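Local atomic coordinates of serine protease (Nocardiopsis alba, PDB entry 2OUA), a protein that probably cleaves peptide bonds within proteins as a secreted, acid-resistant serine endopeptidase of the chymotrypsin-like S1 family, of which this chain is the protease domain. Residues G40-I45 with R49-R54. Numbering follows the deposited sequence.
Sequences GTQVSI and RGVFER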
loop_
_atom_site.group_PDB
_atom_site.type_symbol
_atom_site.label_atom_id
_atom_site.label_comp_id
_atom_site.label_asym_id
_atom_site.label_seq_id
_atom_site.Cartn_x
_atom_site.Cartn_y
_atom_site.Cartn_z
ATOM N N GLY A 40 0.064 17.469 0.297
ATOM C CA GLY A 40 0.417 18.444 -0.720
ATOM C C GLY A 40 1.497 17.968 -1.676
ATOM O O GLY A 40 1.751 18.598 -2.702
ATOM N N THR A 41 2.139 16.852 -1.349
ATOM C CA THR A 41 3.196 16.327 -2.200
ATOM C C THR A 41 2.664 15.822 -3.530
ATOM O O THR A 41 1.673 15.090 -3.582
ATOM C CB THR A 41 3.973 15.207 -1.492
ATOM O OG1 THR A 41 4.688 15.771 -0.388
ATOM C CG2 THR A 41 4.963 14.548 -2.438
ATOM N N GLN A 42 3.341 16.226 -4.599
ATOM C CA GLN A 42 2.972 15.861 -5.963
ATOM C C GLN A 42 3.472 14.477 -6.350
ATOM O O GLN A 42 4.587 14.078 -6.003
ATOM C CB GLN A 42 3.528 16.896 -6.946
ATOM C CG GLN A 42 2.939 18.286 -6.786
ATOM C CD GLN A 42 1.468 18.335 -7.136
ATOM O OE1 GLN A 42 1.065 17.917 -8.222
ATOM N NE2 GLN A 42 0.657 18.851 -6.222
ATOM N N VAL A 43 2.641 13.761 -7.097
ATOM C CA VAL A 43 2.953 12.410 -7.536
ATOM C C VAL A 43 2.880 12.253 -9.049
ATOM O O VAL A 43 2.053 12.882 -9.708
ATOM C CB VAL A 43 1.962 11.397 -6.909
ATOM C CG1 VAL A 43 2.082 10.044 -7.595
ATOM C CG2 VAL A 43 2.231 11.267 -5.417
ATOM N N SER A 44 3.749 11.402 -9.581
ATOM C CA SER A 44 3.777 11.092 -11.006
ATOM C C SER A 44 3.788 9.581 -11.178
ATOM O O SER A 44 4.570 8.876 -10.533
ATOM C CB SER A 44 5.020 11.676 -11.683
ATOM O OG SER A 44 4.885 13.068 -11.901
ATOM N N ILE A 45 2.898 9.084 -12.029
ATOM C CA ILE A 45 2.829 7.660 -12.331
ATOM C C ILE A 45 2.426 7.559 -13.797
ATOM O O ILE A 45 1.281 7.827 -14.163
ATOM C CB ILE A 45 1.809 6.920 -11.427
ATOM C CG1 ILE A 45 1.645 5.480 -11.918
ATOM C CG2 ILE A 45 0.484 7.656 -11.398
ATOM C CD1 ILE A 45 0.877 4.594 -10.959
ATOM N N ARG A 49 -0.887 12.148 -12.938
ATOM C CA ARG A 49 -0.404 13.095 -11.939
ATOM C C ARG A 49 -1.375 13.131 -10.765
ATOM O O ARG A 49 -2.591 13.065 -10.949
ATOM C CB ARG A 49 -0.283 14.497 -12.545
ATOM C CG ARG A 49 0.691 14.596 -13.712
ATOM C CD ARG A 49 2.139 14.498 -13.251
ATOM N NE ARG A 49 3.076 14.581 -14.370
ATOM C CZ ARG A 49 3.372 13.567 -15.182
ATOM N NH1 ARG A 49 2.812 12.377 -15.006
ATOM N NH2 ARG A 49 4.233 13.747 -16.178
ATOM N N GLY A 50 -0.837 13.240 -9.558
ATOM C CA GLY A 50 -1.689 13.275 -8.386
ATOM C C GLY A 50 -1.059 14.051 -7.256
ATOM O O GLY A 50 0.049 14.572 -7.391
ATOM N N VAL A 51 -1.763 14.115 -6.132
ATOM C CA VAL A 51 -1.275 14.835 -4.966
ATOM C C VAL A 51 -1.726 14.138 -3.691
ATOM O O VAL A 51 -2.832 13.600 -3.629
ATOM C CB VAL A 51 -1.811 16.285 -4.962
ATOM C CG1 VAL A 51 -3.333 16.268 -4.985
ATOM C CG2 VAL A 51 -1.312 17.032 -3.734
ATOM N N PHE A 52 -0.865 14.134 -2.679
ATOM C CA PHE A 52 -1.219 13.523 -1.404
ATOM C C PHE A 52 -2.301 14.394 -0.770
ATOM O O PHE A 52 -2.030 15.514 -0.323
ATOM C CB PHE A 52 0.001 13.446 -0.473
ATOM C CG PHE A 52 0.883 12.252 -0.721
ATOM C CD1 PHE A 52 1.726 12.200 -1.824
ATOM C CD2 PHE A 52 0.849 11.160 0.148
ATOM C CE1 PHE A 52 2.525 11.079 -2.068
ATOM C CE2 PHE A 52 1.645 10.032 -0.086
ATOM C CZ PHE A 52 2.484 9.991 -1.196
ATOM N N GLU A 53 -3.528 13.882 -0.757
ATOM C CA GLU A 53 -4.665 14.602 -0.183
ATOM C C GLU A 53 -4.712 14.391 1.322
ATOM O O GLU A 53 -5.026 15.305 2.082
ATOM C CB GLU A 53 -5.974 14.113 -0.811
ATOM C CG GLU A 53 -7.218 14.737 -0.190
ATOM C CD GLU A 53 -8.512 14.266 -0.836
ATOM O OE1 GLU A 53 -9.592 14.666 -0.351
ATOM O OE2 GLU A 53 -8.456 13.504 -1.823
ATOM N N ARG A 54 -4.394 13.172 1.742
ATOM C CA ARG A 54 -4.378 12.813 3.149
ATOM C C ARG A 54 -3.064 12.095 3.425
ATOM O O ARG A 54 -2.572 11.348 2.574
ATOM C CB ARG A 54 -5.537 11.865 3.471
ATOM C CG ARG A 54 -6.922 12.433 3.225
ATOM C CD ARG A 54 -7.461 13.139 4.453
ATOM N NE ARG A 54 -8.900 13.357 4.349
ATOM C CZ ARG A 54 -9.699 13.581 5.386
ATOM N NH1 ARG A 54 -9.199 13.616 6.614
ATOM N NH2 ARG A 54 -11.000 13.757 5.197
#
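V43 and F52 meet on the buried face of a beta hairpin, strand 42-45 with strand 48-56, in the antiparallel sheet of the N-terminal half, whose connecting loops hold H35 and D61, the predicted charge-relay residues of this trypsin-like fold. The two side chains cross at about a right angle, and V43 CG2 comes within 3.4 Å of F52 CE1, oblique to the ring. Methyl CG2 lies beside the backbone N of V43 because CG1 takes the position anti to that N (chi1 167°). At the ring edge, T41 O sits in the ring plane, 3.4 Å from F52 CD1, and the T41 side chain runs alongside the ring.

Four backbone hydrogen bonds fix the register. V43 and G50 form a hydrogen-bonded pair: V43 N reaches G50 O at 2.7 Å, the donor standing above the carbonyl plane, and G50 N returns to V43 O. Ahead of strand 42-45, T41 O accepts from F52 N and G40 N donates to F52 O, the latter nearly straight at 175°. G40 has a positive phi, which with its psi calls for glycine.

On the other face, the bent Q42 side chain brings NE2 to 3.7 Å from V51 CG2. S44 OG lies 3.3 Å above the R49 guanidinium plane, offset toward its rim, at an angle too poor for a hydrogen bond to NE; R49 NH1 instead binds G46 O in the turn.

Outward, Y9 of strand 8-10 touches V43 and F52, while C36 and A63 also touch the F52 side chain, which lies about 8 Å from the side chains of both H35 and D61. T41 OG1, beside its own backbone N (chi1 -67°), is hydrogen-bonded to S38 O.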